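Local coordinates for protein thymine dioxygenase (Neurospora crassa, PDB 5C3Q) that probably hydroxylates the methyl group of thymine as a non-haem iron enzyme that uses 2-oxoglutarate as co-substrate, at residues 45-50 and 271-276; 114-119 and 205-210; 225-230 and 251-256. All blocks are in the same frame, centred on the assembly; numbering follows the deposited sequence.

In the fold
From the N terminus, segment 45-50 comes first and opens the longest loop, which contact 1 closes at 271-276. The other two contacts are nested inside that loop, one after the other. Contact 2 opens at 114-119 and closes at 205-210, before contact 3 begins at 225-230 and closes at 251-256. Contact 3 pairs two strands of the larger sheet of the double-stranded beta-helix. Contact 1 adjoins it, because strands 47-51 and 251-256 are neighbours in that sheet, and joins it to the smaller sheet through strand 273-275. Both reach 2-oxoglutarate. Contact 2 lies nearer the surface, its centre about 23 Å from that of contact 1, and joins the loop before strand 121-125 to the turn after helix 203-206.

Contact 1 of 3, residues 45-50 and 271-276; sequences AGFIYL and TVHRVV. With NI (nickel (II) ion), chain E; AKG (2-oxoglutaric acid), chain F; EDO (1,2-ethanediol), chain H.
Thr271 OG1 is gripped by two hydrogen bonds. It donates to Ala45 O at 2.6 Å, coming from 34° above the carbonyl plane. It accepts from O2 of a bound 1,2-ethanediol, probably a crystallisation additive. The torsion (chi1 -56°) sets OG1 beside the backbone N and turns CG2 anti to that N. Gly46 passes close by with positive phi, just after a helix, and a CB there would clash with Thr271 OG1. Water 1 adds a second bridge, donating to Gly46 O and accepting from Thr271 N at 2.8 Å.

Phe47 carries the apolar half. Its CZ points edge-on at a face of His273, toward the rim of that ring, and lies 3.8 Å from His273 CG. This is a T-shaped pair with planes at 73°. Thr271 O lies at the edge of the Phe47 ring, near its plane.

His273 is held at both ring nitrogens. ND1 donates to Thr271 O at 2.9 Å, with the acceptor nearly in the ring plane. NE2 binds nickel at 2.2 Å. His216 and Asp218 complete the facial triad, and 2-oxoglutarate (O1 and O5) and water 2 fill the other positions. Val275 CG2 packs on C5 of 2-oxoglutarate at 3.5 Å.

Nickel probably stands in for the catalytic iron. The metal at NE2, the ND1 bond and the Phe47 edge together fix the rotation of the imidazole. The ND1-H donated to a carbonyl leaves the NE2 lone pair to the metal, and would probably make His273 a stronger ligand.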
ATOM      1  N   ALA A  45       0.402   6.674  14.674  1.00 19.59           N
ATOM      2  CA  ALA A  45       1.116   6.989  13.433  1.00 18.94           C
ATOM      3  C   ALA A  45       0.352   6.578  12.177  1.00 18.62           C
ATOM      4  O   ALA A  45       0.549   7.164  11.112  1.00 18.27           O
ATOM      5  CB  ALA A  45       2.480   6.322  13.435  1.00 19.17           C
ATOM      6  N   GLY A  46      -0.490   5.556  12.293  1.00 18.41           N
ATOM      7  CA  GLY A  46      -1.167   4.979  11.135  1.00 18.38           C
ATOM      8  C   GLY A  46      -0.289   4.015  10.361  1.00 18.26           C
ATOM      9  O   GLY A  46      -0.743   3.406   9.391  1.00 18.11           O
ATOM     10  N   PHE A  47       0.960   3.870  10.813  1.00 18.79           N
ATOM     11  CA  PHE A  47       1.999   3.086  10.155  1.00 18.40           C
ATOM     12  C   PHE A  47       2.724   2.245  11.203  1.00 18.75           C
ATOM     13  O   PHE A  47       2.944   2.712  12.325  1.00 18.41           O
ATOM     14  CB  PHE A  47       3.035   4.020   9.517  1.00 18.73           C
ATOM     15  CG  PHE A  47       2.767   4.355   8.077  1.00 18.43           C
ATOM     16  CD1 PHE A  47       1.775   5.264   7.731  1.00 18.41           C
ATOM     17  CD2 PHE A  47       3.525   3.786   7.072  1.00 18.52           C
ATOM     18  CE1 PHE A  47       1.533   5.577   6.400  1.00 18.15           C
ATOM     19  CE2 PHE A  47       3.289   4.094   5.738  1.00 18.41           C
ATOM     20  CZ  PHE A  47       2.295   4.996   5.406  1.00 18.09           C
ATOM     21  N   ILE A  48       3.084   1.011  10.840  1.00 18.55           N
ATOM     22  CA  ILE A  48       4.020   0.194  11.623  1.00 19.02           C
ATOM     23  C   ILE A  48       5.007  -0.515  10.683  1.00 19.14           C
ATOM     24  O   ILE A  48       4.770  -0.596   9.473  1.00 18.99           O
ATOM     25  CB  ILE A  48       3.289  -0.855  12.496  1.00 19.35           C
ATOM     26  CG1 ILE A  48       2.548  -1.878  11.621  1.00 19.50           C
ATOM     27  CG2 ILE A  48       2.317  -0.163  13.449  1.00 19.38           C
ATOM     28  CD1 ILE A  48       1.900  -3.004  12.401  1.00 19.88           C
ATOM     29  N   TYR A  49       6.122  -0.989  11.236  1.00 19.43           N
ATOM     30  CA  TYR A  49       7.002  -1.930  10.534  1.00 19.93           C
ATOM     31  C   TYR A  49       6.850  -3.275  11.224  1.00 20.41           C
ATOM     32  O   TYR A  49       6.891  -3.346  12.459  1.00 20.44           O
ATOM     33  CB  TYR A  49       8.474  -1.533  10.635  1.00 20.31           C
ATOM     34  CG  TYR A  49       8.975  -0.423   9.734  1.00 20.25           C
ATOM     35  CD1 TYR A  49       8.291   0.780   9.609  1.00 20.06           C
ATOM     36  CD2 TYR A  49      10.196  -0.554   9.068  1.00 20.70           C
ATOM     37  CE1 TYR A  49       8.788   1.807   8.817  1.00 20.24           C
ATOM     38  CE2 TYR A  49      10.701   0.463   8.275  1.00 20.61           C
ATOM     39  CZ  TYR A  49       9.998   1.641   8.153  1.00 20.68           C
ATOM     40  OH  TYR A  49      10.501   2.653   7.364  1.00 21.23           O
ATOM     41  N   LEU A  50       6.695  -4.334  10.438  1.00 20.55           N
ATOM     42  CA  LEU A  50       6.697  -5.691  10.962  1.00 21.11           C
ATOM     43  C   LEU A  50       7.936  -6.431  10.503  1.00 22.24           C
ATOM     44  O   LEU A  50       8.307  -6.360   9.334  1.00 22.49           O
ATOM     45  CB  LEU A  50       5.460  -6.457  10.497  1.00 20.67           C
ATOM     46  CG  LEU A  50       4.108  -5.953  10.993  1.00 20.28           C
ATOM     47  CD1 LEU A  50       3.007  -6.827  10.418  1.00 20.32           C
ATOM     48  CD2 LEU A  50       4.047  -5.935  12.516  1.00 20.59           C
ATOM     49  N   THR A 271      -2.646   7.723   7.129  1.00 17.18           N
ATOM     50  CA  THR A 271      -1.671   8.814   7.106  1.00 17.58           C
ATOM     51  C   THR A 271      -1.151   9.074   5.701  1.00 17.41           C
ATOM     52  O   THR A 271      -0.929   8.140   4.922  1.00 17.05           O
ATOM     53  CB  THR A 271      -0.508   8.490   8.060  1.00 17.79           C
ATOM     54  OG1 THR A 271      -1.047   8.234   9.362  1.00 17.92           O
ATOM     55  CG2 THR A 271       0.495   9.632   8.156  1.00 18.37           C
ATOM     56  N   VAL A 272      -0.953  10.355   5.398  1.00 17.65           N
ATOM     57  CA  VAL A 272      -0.496  10.796   4.091  1.00 17.52           C
ATOM     58  C   VAL A 272       0.959  10.379   3.914  1.00 17.77           C
ATOM     59  O   VAL A 272       1.770  10.524   4.831  1.00 17.75           O
ATOM     60  CB  VAL A 272      -0.637  12.328   3.935  1.00 18.04           C
ATOM     61  CG1 VAL A 272      -0.048  12.814   2.613  1.00 18.26           C
ATOM     62  CG2 VAL A 272      -2.104  12.744   4.038  1.00 18.05           C
ATOM     63  N   HIS A 273       1.273   9.851   2.734  1.00 17.50           N
ATOM     64  CA  HIS A 273       2.627   9.444   2.398  1.00 17.66           C
ATOM     65  C   HIS A 273       2.907   9.658   0.911  1.00 18.01           C
ATOM     66  O   HIS A 273       1.990   9.865   0.118  1.00 17.60           O
ATOM     67  CB  HIS A 273       2.864   7.983   2.795  1.00 17.60           C
ATOM     68  CG  HIS A 273       1.830   7.040   2.274  1.00 17.40           C
ATOM     69  ND1 HIS A 273       0.529   7.032   2.731  1.00 17.63           N
ATOM     70  CD2 HIS A 273       1.902   6.075   1.329  1.00 17.26           C
ATOM     71  CE1 HIS A 273      -0.155   6.104   2.088  1.00 17.25           C
ATOM     72  NE2 HIS A 273       0.656   5.511   1.233  1.00 17.14           N
ATOM     73  N   ARG A 274       4.186   9.616   0.552  1.00 18.58           N
ATOM     74  CA  ARG A 274       4.630   9.892  -0.808  1.00 19.08           C
ATOM     75  C   ARG A 274       5.977   9.224  -1.036  1.00 19.99           C
ATOM     76  O   ARG A 274       6.573   8.688  -0.100  1.00 19.85           O
ATOM     77  CB  ARG A 274       4.750  11.403  -1.038  1.00 19.30           C
ATOM     78  CG  ARG A 274       5.920  12.058  -0.319  1.00 19.65           C
ATOM     79  CD  ARG A 274       5.866  13.572  -0.393  1.00 20.21           C
ATOM     80  NE  ARG A 274       7.046  14.175   0.223  1.00 20.48           N
ATOM     81  CZ  ARG A 274       7.356  15.468   0.174  1.00 21.06           C
ATOM     82  NH1 ARG A 274       6.576  16.332  -0.468  1.00 21.31           N
ATOM     83  NH2 ARG A 274       8.462  15.900   0.762  1.00 21.48           N
ATOM     84  N   VAL A 275       6.449   9.259  -2.279  1.00 20.82           N
ATOM     85  CA  VAL A 275       7.805   8.824  -2.594  1.00 21.73           C
ATOM     86  C   VAL A 275       8.510   9.942  -3.357  1.00 23.18           C
ATOM     87  O   VAL A 275       8.021  10.400  -4.388  1.00 22.75           O
ATOM     88  CB  VAL A 275       7.841   7.524  -3.420  1.00 21.49           C
ATOM     89  CG1 VAL A 275       9.277   7.037  -3.585  1.00 21.83           C
ATOM     90  CG2 VAL A 275       7.009   6.438  -2.754  1.00 21.01           C
ATOM     91  N   VAL A 276       9.657  10.369  -2.833  1.00 24.87           N
ATOM     92  CA  VAL A 276      10.453  11.434  -3.439  1.00 26.73           C
ATOM     93  C   VAL A 276      11.848  10.898  -3.741  1.00 29.00           C
ATOM     94  O   VAL A 276      12.074   9.689  -3.692  1.00 28.61           O
ATOM     95  CB  VAL A 276      10.520  12.687  -2.530  1.00 26.79           C
ATOM     96  CG1 VAL A 276       9.131  13.282  -2.356  1.00 26.61           C
ATOM     97  CG2 VAL A 276      11.137  12.365  -1.171  1.00 26.81           C
TER
HETATM   98 NI    NI E 401       0.274   4.500  -0.737  1.00 24.37          NI
HETATM   99  C1  AKG F 402       1.303   3.257  -3.227  1.00 26.27           C
HETATM  100  O1  AKG F 402       0.156   3.540  -2.789  1.00 24.89           O
HETATM  101  O2  AKG F 402       1.459   2.638  -4.299  1.00 25.89           O
HETATM  102  C2  AKG F 402       2.493   3.672  -2.467  1.00 26.44           C
HETATM  103  O5  AKG F 402       2.368   4.420  -1.501  1.00 25.65           O
HETATM  104  C3  AKG F 402       3.863   3.175  -2.888  1.00 26.72           C
HETATM  105  C4  AKG F 402       4.927   3.588  -1.876  1.00 26.70           C
HETATM  106  C5  AKG F 402       6.284   3.029  -2.234  1.00 26.76           C
HETATM  107  O3  AKG F 402       7.110   2.874  -1.310  1.00 26.96           O
HETATM  108  O4  AKG F 402       6.554   2.750  -3.422  1.00 26.46           O
HETATM  109  C1  EDO H 404      -0.070  10.895  12.023  1.00 36.69           C
HETATM  110  O1  EDO H 404      -0.075  12.324  12.123  1.00 37.86           O
HETATM  111  C2  EDO H 404      -1.511  10.402  11.957  1.00 36.02           C
HETATM  112  O2  EDO H 404      -2.023  10.534  10.624  1.00 35.09           O
HETATM  113  O   HOH W   1      -1.773   5.024   7.255  1.00 20.14           O
HETATM  114  O   HOH W   2       0.839   2.552   0.137  1.00 27.76           O

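Contact 2 of 3, residues 114-119 and 205-210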
ATOM      1  N   SER A 114       3.503  22.896 -17.478  1.00 46.19           N
ATOM      2  CA  SER A 114       4.547  22.795 -16.458  1.00 46.40           C
ATOM      3  C   SER A 114       4.402  21.555 -15.569  1.00 45.43           C
ATOM      4  O   SER A 114       5.270  21.291 -14.736  1.00 45.51           O
ATOM      5  CB  SER A 114       4.550  24.057 -15.592  1.00 47.12           C
ATOM      6  OG  SER A 114       3.276  24.274 -15.008  1.00 47.33           O
ATOM      7  N   ALA A 115       3.322  20.795 -15.746  1.00 44.78           N
ATOM      8  CA  ALA A 115       3.059  19.623 -14.903  1.00 44.06           C
ATOM      9  C   ALA A 115       4.085  18.515 -15.141  1.00 43.57           C
ATOM     10  O   ALA A 115       4.487  18.260 -16.279  1.00 45.01           O
ATOM     11  CB  ALA A 115       1.650  19.093 -15.140  1.00 43.86           C
ATOM     12  N   ALA A 116       4.499  17.866 -14.054  1.00 41.66           N
ATOM     13  CA  ALA A 116       5.498  16.808 -14.101  1.00 40.74           C
ATOM     14  C   ALA A 116       4.889  15.509 -13.575  1.00 39.21           C
ATOM     15  O   ALA A 116       4.665  15.380 -12.374  1.00 38.25           O
ATOM     16  CB  ALA A 116       6.706  17.202 -13.269  1.00 41.32           C
ATOM     17  N   PRO A 117       4.605  14.544 -14.467  1.00 38.53           N
ATOM     18  CA  PRO A 117       3.992  13.294 -13.996  1.00 37.24           C
ATOM     19  C   PRO A 117       4.949  12.421 -13.178  1.00 35.65           C
ATOM     20  O   PRO A 117       6.163  12.470 -13.385  1.00 34.87           O
ATOM     21  CB  PRO A 117       3.580  12.586 -15.293  1.00 38.11           C
ATOM     22  CG  PRO A 117       4.444  13.168 -16.353  1.00 39.34           C
ATOM     23  CD  PRO A 117       4.766  14.572 -15.933  1.00 39.58           C
ATOM     24  N   ASP A 118       4.394  11.640 -12.253  1.00 34.02           N
ATOM     25  CA  ASP A 118       5.182  10.735 -11.407  1.00 33.16           C
ATOM     26  C   ASP A 118       6.054   9.819 -12.265  1.00 32.83           C
ATOM     27  O   ASP A 118       5.586   9.266 -13.256  1.00 33.10           O
ATOM     28  CB  ASP A 118       4.257   9.887 -10.528  1.00 32.52           C
ATOM     29  CG  ASP A 118       3.547  10.701  -9.454  1.00 32.39           C
ATOM     30  OD1 ASP A 118       3.828  11.909  -9.309  1.00 32.74           O
ATOM     31  OD2 ASP A 118       2.698  10.123  -8.745  1.00 31.84           O
ATOM     32  N   ILE A 119       7.324   9.676 -11.894  1.00 32.20           N
ATOM     33  CA  ILE A 119       8.249   8.843 -12.656  1.00 31.84           C
ATOM     34  C   ILE A 119       8.177   7.419 -12.107  1.00 30.65           C
ATOM     35  O   ILE A 119       9.008   7.000 -11.304  1.00 29.74           O
ATOM     36  CB  ILE A 119       9.694   9.379 -12.606  1.00 32.39           C
ATOM     37  CG1 ILE A 119       9.736  10.857 -13.007  1.00 33.37           C
ATOM     38  CG2 ILE A 119      10.585   8.574 -13.542  1.00 32.84           C
ATOM     39  CD1 ILE A 119      11.045  11.546 -12.675  1.00 33.94           C
ATOM     40  N   LYS A 205      15.265  19.038 -10.462  1.00 44.99           N
ATOM     41  CA  LYS A 205      15.502  20.491 -10.509  1.00 46.77           C
ATOM     42  C   LYS A 205      14.917  21.117 -11.773  1.00 47.09           C
ATOM     43  O   LYS A 205      14.368  22.217 -11.726  1.00 47.71           O
ATOM     44  CB  LYS A 205      16.997  20.809 -10.442  1.00 48.68           C
ATOM     45  CG  LYS A 205      17.632  20.602  -9.075  1.00 49.73           C
ATOM     46  CD  LYS A 205      18.893  21.444  -8.909  1.00 51.92           C
ATOM     47  CE  LYS A 205      19.922  21.175 -10.001  1.00 53.09           C
ATOM     48  NZ  LYS A 205      21.162  21.981  -9.821  1.00 54.79           N
ATOM     49  N   ILE A 206      15.051  20.424 -12.902  1.00 47.55           N
ATOM     50  CA  ILE A 206      14.444  20.867 -14.163  1.00 47.71           C
ATOM     51  C   ILE A 206      12.919  20.930 -14.023  1.00 47.02           C
ATOM     52  O   ILE A 206      12.284  21.869 -14.510  1.00 46.67           O
ATOM     53  CB  ILE A 206      14.818  19.933 -15.339  1.00 48.23           C
ATOM     54  CG1 ILE A 206      16.315  20.045 -15.659  1.00 49.47           C
ATOM     55  CG2 ILE A 206      14.003  20.270 -16.585  1.00 48.60           C
ATOM     56  CD1 ILE A 206      16.845  18.944 -16.555  1.00 49.36           C
ATOM     57  N   ASN A 207      12.349  19.919 -13.367  1.00 45.40           N
ATOM     58  CA  ASN A 207      10.918  19.863 -13.080  1.00 45.10           C
ATOM     59  C   ASN A 207      10.659  20.069 -11.587  1.00 44.77           C
ATOM     60  O   ASN A 207      10.572  19.096 -10.835  1.00 44.89           O
ATOM     61  CB  ASN A 207      10.341  18.506 -13.511  1.00 44.85           C
ATOM     62  CG  ASN A 207      10.551  18.215 -14.987  1.00 45.78           C
ATOM     63  OD1 ASN A 207      10.551  19.119 -15.819  1.00 46.44           O
ATOM     64  ND2 ASN A 207      10.721  16.938 -15.320  1.00 45.80           N
ATOM     65  N   PRO A 208      10.546  21.332 -11.137  1.00 45.01           N
ATOM     66  CA  PRO A 208      10.272  21.515  -9.706  1.00 44.59           C
ATOM     67  C   PRO A 208       8.882  20.989  -9.330  1.00 42.87           C
ATOM     68  O   PRO A 208       7.922  21.188 -10.079  1.00 43.53           O
ATOM     69  CB  PRO A 208      10.382  23.032  -9.499  1.00 45.65           C
ATOM     70  CG  PRO A 208      10.278  23.647 -10.851  1.00 46.13           C
ATOM     71  CD  PRO A 208      10.642  22.608 -11.872  1.00 46.31           C
ATOM     72  N   GLY A 209       8.794  20.307  -8.192  1.00 40.72           N
ATOM     73  CA  GLY A 209       7.567  19.619  -7.787  1.00 39.03           C
ATOM     74  C   GLY A 209       7.518  18.161  -8.228  1.00 37.31           C
ATOM     75  O   GLY A 209       6.606  17.426  -7.851  1.00 37.17           O
ATOM     76  N   GLN A 210       8.500  17.749  -9.025  1.00 36.12           N
ATOM     77  CA  GLN A 210       8.621  16.372  -9.515  1.00 35.28           C
ATOM     78  C   GLN A 210       8.783  15.369  -8.374  1.00 32.25           C
ATOM     79  O   GLN A 210       9.632  15.555  -7.513  1.00 32.09           O
ATOM     80  CB  GLN A 210       9.848  16.278 -10.431  1.00 36.78           C
ATOM     81  CG  GLN A 210      10.181  14.893 -10.953  1.00 37.37           C
ATOM     82  CD  GLN A 210       9.296  14.501 -12.111  1.00 38.19           C
ATOM     83  OE1 GLN A 210       9.533  14.913 -13.251  1.00 37.97           O
ATOM     84  NE2 GLN A 210       8.271  13.702 -11.832  1.00 37.88           N
TER
HETATM   85  O   HOH W   3       7.911  13.870 -14.925  1.00 43.83           O
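The side-chain amide of Gln210 lies flat between two apolar groups. Ile119 crosses it at about a right angle and sets CD1 over one face, 3.5 Å from Gln210 CD. Ala116 CB covers the opposite face, 3.6 Å from Gln210 OE1. The torsions put the amide there: CG is anti to the backbone N (chi1 176°), and the chain then bends at chi2 (79°). Ala116 CB also meets Asn207 CB, so the small side chain touches both ends of the turn.

The rim of the amide is polar. Gln210 NE2 donates to Pro117 O at 2.9 Å. The acceptor lies in the amide plane, but the donor stands 48° above the plane of the carbonyl. Gln210 OE1 takes two bonds, one from Asn207 ND2 at 3.1 Å and one from water 3 at 2.6 Å. The same water donates to Pro117 O, so two donors grip that carbonyl.

Asn207 and Gln210 are the ends of a type II beta turn that follows helix 203-206. Gly209 has positive phi in its third position, and Gln210 N bonds back to Asn207 O. Segment 114-119 links helix 106-114 to strand 121-125. Asp118 turns its CB away and bonds Gly214 N through OD2.

An alanine here in place of Gln210 would remove the NE2 bond to Pro117 O and the OE1 bonds to Asn207 ND2 and water 3, and is likely to loosen the packing of Ala116 and Ile119.

With a donor on one side and an acceptor on the other, the bonds define which end of the buried amide is oxygen and which is nitrogen.

Contact 3 of 3, residues 225-230 and 251-256; sequences LFQDSR and TVVVNA. With AKG (2-oxoglutaric acid), chain F.
Leu225 has CG anti to its backbone N (chi1 -177°), which sends its two methyl groups to the co-substrate. CD2 comes within 3.3 Å of O3 of 2-oxoglutarate, and CD1 packs against the same carboxylate end. Val252 turns CG2 anti to the backbone N and accepts the crowded position for CG1 (chi1 56°). Phe226 sets its ring beside its own backbone N (chi1 -55°). The two side chains then run side by side, and Val252 CG2 sits over the centre of the ring. This is a CH-pi contact, 3.9 Å from the methyl carbon CG2 to the Phe226 centroid.

The backbones meet as an antiparallel hydrogen-bonded pair, Leu225 with Val253. Leu225 N donates to Val253 O at 2.7 Å, almost along the C=O axis. Val253 N returns a bond to Leu225 O at 2.9 Å. CB of Leu225 and CB of Val253 lie 4.2 Å apart on the same face of the sheet.

Beyond this pair the strands diverge, and water fills in. Water 4 accepts from Gln227 N and donates to both Leu225 O and Thr251 O. Water 5 links Gln227 NE2 to Thr251 OG1. Gln227 NE2 also touches Val253 CG2 at 3.9 Å, while OE1 accepts a hydrogen bond from NH2 of Arg288, which also binds 2-oxoglutarate. Farther along strand 251-256, Asn255 ND2 bonds OD2 of the metal ligand Asp218.

Strand 222-227 is flanked in the larger sheet by strand 284-295, and strand 251-256 by strand 47-51. Phe154 of helix 147-173 makes an edge-to-face pair with Phe226 on the side away from the co-substrate.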
ATOM      1  N   LEU A 225       3.407  -2.909   2.427  1.00 21.30           N
ATOM      2  CA  LEU A 225       4.381  -2.303   1.526  1.00 21.84           C
ATOM      3  C   LEU A 225       5.756  -2.922   1.711  1.00 22.13           C
ATOM      4  O   LEU A 225       6.383  -2.776   2.763  1.00 22.39           O
ATOM      5  CB  LEU A 225       4.460  -0.787   1.737  1.00 22.29           C
ATOM      6  CG  LEU A 225       5.425  -0.107   0.757  1.00 23.13           C
ATOM      7  CD1 LEU A 225       4.809   0.006  -0.629  1.00 23.40           C
ATOM      8  CD2 LEU A 225       5.837   1.258   1.266  1.00 23.74           C
ATOM      9  N   PHE A 226       6.210  -3.621   0.677  1.00 22.58           N
ATOM     10  CA  PHE A 226       7.536  -4.211   0.640  1.00 22.81           C
ATOM     11  C   PHE A 226       8.408  -3.278  -0.196  1.00 24.04           C
ATOM     12  O   PHE A 226       8.124  -3.059  -1.378  1.00 23.88           O
ATOM     13  CB  PHE A 226       7.480  -5.601   0.001  1.00 22.84           C
ATOM     14  CG  PHE A 226       6.510  -6.543   0.664  1.00 22.37           C
ATOM     15  CD1 PHE A 226       5.167  -6.548   0.308  1.00 22.08           C
ATOM     16  CD2 PHE A 226       6.943  -7.440   1.626  1.00 22.77           C
ATOM     17  CE1 PHE A 226       4.271  -7.416   0.908  1.00 21.97           C
ATOM     18  CE2 PHE A 226       6.050  -8.312   2.240  1.00 22.71           C
ATOM     19  CZ  PHE A 226       4.713  -8.300   1.879  1.00 22.38           C
ATOM     20  N   GLN A 227       9.445  -2.704   0.412  1.00 24.66           N
ATOM     21  CA  GLN A 227      10.346  -1.803  -0.311  1.00 25.49           C
ATOM     22  C   GLN A 227      11.767  -2.356  -0.320  1.00 26.59           C
ATOM     23  O   GLN A 227      12.171  -3.071   0.604  1.00 26.06           O
ATOM     24  CB  GLN A 227      10.310  -0.383   0.277  1.00 25.54           C
ATOM     25  CG  GLN A 227      10.825  -0.234   1.706  1.00 26.04           C
ATOM     26  CD  GLN A 227      10.812   1.212   2.193  1.00 26.22           C
ATOM     27  OE1 GLN A 227      10.842   2.150   1.396  1.00 26.32           O
ATOM     28  NE2 GLN A 227      10.779   1.396   3.508  1.00 26.09           N
ATOM     29  N   ASP A 228      12.507  -2.048  -1.384  1.00 26.89           N
ATOM     30  CA  ASP A 228      13.934  -2.356  -1.449  1.00 28.46           C
ATOM     31  C   ASP A 228      14.701  -1.340  -0.590  1.00 28.73           C
ATOM     32  O   ASP A 228      14.094  -0.626   0.209  1.00 28.39           O
ATOM     33  CB  ASP A 228      14.436  -2.413  -2.911  1.00 29.26           C
ATOM     34  CG  ASP A 228      14.342  -1.072  -3.643  1.00 29.65           C
ATOM     35  OD1 ASP A 228      14.122  -0.013  -3.010  1.00 29.90           O
ATOM     36  OD2 ASP A 228      14.491  -1.084  -4.886  1.00 30.51           O
ATOM     37  N   SER A 229      16.020  -1.271  -0.752  1.00 29.57           N
ATOM     38  CA  SER A 229      16.864  -0.460   0.127  1.00 30.02           C
ATOM     39  C   SER A 229      17.166   0.950  -0.398  1.00 29.95           C
ATOM     40  O   SER A 229      17.988   1.655   0.188  1.00 30.46           O
ATOM     41  CB  SER A 229      18.183  -1.201   0.375  1.00 31.36           C
ATOM     42  OG  SER A 229      18.905  -1.353  -0.837  1.00 32.63           O
ATOM     43  N   ARG A 230      16.512   1.364  -1.485  1.00 29.01           N
ATOM     44  CA  ARG A 230      16.815   2.662  -2.117  1.00 29.13           C
ATOM     45  C   ARG A 230      16.395   3.866  -1.285  1.00 28.34           C
ATOM     46  O   ARG A 230      17.098   4.874  -1.256  1.00 28.49           O
ATOM     47  CB  ARG A 230      16.137   2.780  -3.486  1.00 29.05           C
ATOM     48  CG  ARG A 230      16.553   1.737  -4.506  1.00 29.93           C
ATOM     49  CD  ARG A 230      18.053   1.715  -4.723  1.00 31.01           C
ATOM     50  NE  ARG A 230      18.417   0.815  -5.812  1.00 32.16           N
ATOM     51  CZ  ARG A 230      19.650   0.377  -6.051  1.00 33.11           C
ATOM     52  NH1 ARG A 230      20.667   0.742  -5.274  1.00 33.54           N
ATOM     53  NH2 ARG A 230      19.867  -0.440  -7.071  1.00 33.93           N
ATOM     54  N   THR A 251      11.808  -6.190   6.519  1.00 28.11           N
ATOM     55  CA  THR A 251      10.601  -5.704   7.177  1.00 26.71           C
ATOM     56  C   THR A 251       9.535  -5.455   6.125  1.00 25.60           C
ATOM     57  O   THR A 251       9.834  -5.332   4.934  1.00 25.46           O
ATOM     58  CB  THR A 251      10.834  -4.395   7.957  1.00 26.76           C
ATOM     59  OG1 THR A 251      11.309  -3.376   7.065  1.00 26.98           O
ATOM     60  CG2 THR A 251      11.841  -4.604   9.090  1.00 27.28           C
ATOM     61  N   VAL A 252       8.290  -5.396   6.572  1.00 24.31           N
ATOM     62  CA  VAL A 252       7.199  -4.913   5.741  1.00 23.43           C
ATOM     63  C   VAL A 252       6.620  -3.697   6.444  1.00 22.79           C
ATOM     64  O   VAL A 252       6.399  -3.713   7.660  1.00 22.29           O
ATOM     65  CB  VAL A 252       6.117  -5.992   5.470  1.00 23.86           C
ATOM     66  CG1 VAL A 252       5.547  -6.573   6.758  1.00 24.31           C
ATOM     67  CG2 VAL A 252       4.997  -5.428   4.602  1.00 23.47           C
ATOM     68  N   VAL A 253       6.414  -2.631   5.679  1.00 21.84           N
ATOM     69  CA  VAL A 253       5.790  -1.437   6.198  1.00 21.37           C
ATOM     70  C   VAL A 253       4.286  -1.628   6.023  1.00 20.67           C
ATOM     71  O   VAL A 253       3.815  -1.909   4.919  1.00 20.50           O
ATOM     72  CB  VAL A 253       6.291  -0.177   5.468  1.00 21.40           C
ATOM     73  CG1 VAL A 253       5.607   1.068   6.005  1.00 21.36           C
ATOM     74  CG2 VAL A 253       7.801  -0.050   5.617  1.00 21.90           C
ATOM     75  N   VAL A 254       3.546  -1.500   7.121  1.00 20.04           N
ATOM     76  CA  VAL A 254       2.101  -1.683   7.095  1.00 19.47           C
ATOM     77  C   VAL A 254       1.413  -0.400   7.523  1.00 19.41           C
ATOM     78  O   VAL A 254       1.734   0.172   8.570  1.00 18.83           O
ATOM     79  CB  VAL A 254       1.645  -2.831   8.015  1.00 19.51           C
ATOM     80  CG1 VAL A 254       0.159  -3.096   7.828  1.00 19.26           C
ATOM     81  CG2 VAL A 254       2.443  -4.099   7.740  1.00 19.87           C
ATOM     82  N   ASN A 255       0.476   0.059   6.703  1.00 19.43           N
ATOM     83  CA  ASN A 255      -0.297   1.247   7.035  1.00 19.39           C
ATOM     84  C   ASN A 255      -1.788   1.035   6.848  1.00 18.97           C
ATOM     85  O   ASN A 255      -2.218   0.313   5.948  1.00 18.68           O
ATOM     86  CB  ASN A 255       0.174   2.446   6.211  1.00 19.74           C
ATOM     87  CG  ASN A 255      -0.098   2.286   4.731  1.00 20.00           C
ATOM     88  OD1 ASN A 255       0.612   1.561   4.038  1.00 20.93           O
ATOM     89  ND2 ASN A 255      -1.118   2.979   4.232  1.00 20.16           N
ATOM     90  N   ALA A 256      -2.574   1.679   7.700  1.00 19.16           N
ATOM     91  CA  ALA A 256      -4.022   1.622   7.593  1.00 19.46           C
ATOM     92  C   ALA A 256      -4.483   2.518   6.453  1.00 19.00           C
ATOM     93  O   ALA A 256      -3.891   3.558   6.205  1.00 19.69           O
ATOM     94  CB  ALA A 256      -4.663   2.054   8.897  1.00 19.82           C
TER
HETATM   95  C1  AKG F 402       1.303   3.257  -3.227  1.00 26.27           C
HETATM   96  O1  AKG F 402       0.156   3.540  -2.789  1.00 24.89           O
HETATM   97  O2  AKG F 402       1.459   2.638  -4.299  1.00 25.89           O
HETATM   98  C2  AKG F 402       2.493   3.672  -2.467  1.00 26.44           C
HETATM   99  O5  AKG F 402       2.368   4.420  -1.501  1.00 25.65           O
HETATM  100  C3  AKG F 402       3.863   3.175  -2.888  1.00 26.72           C
HETATM  101  C4  AKG F 402       4.927   3.588  -1.876  1.00 26.70           C
HETATM  102  C5  AKG F 402       6.284   3.029  -2.234  1.00 26.76           C
HETATM  103  O3  AKG F 402       7.110   2.874  -1.310  1.00 26.96           O
HETATM  104  O4  AKG F 402       6.554   2.750  -3.422  1.00 26.46           O
HETATM  105  O   HOH W   4       9.348  -3.005   3.265  1.00 33.76           O
HETATM  106  O   HOH W   5      11.522  -1.310   5.154  1.00 27.76           O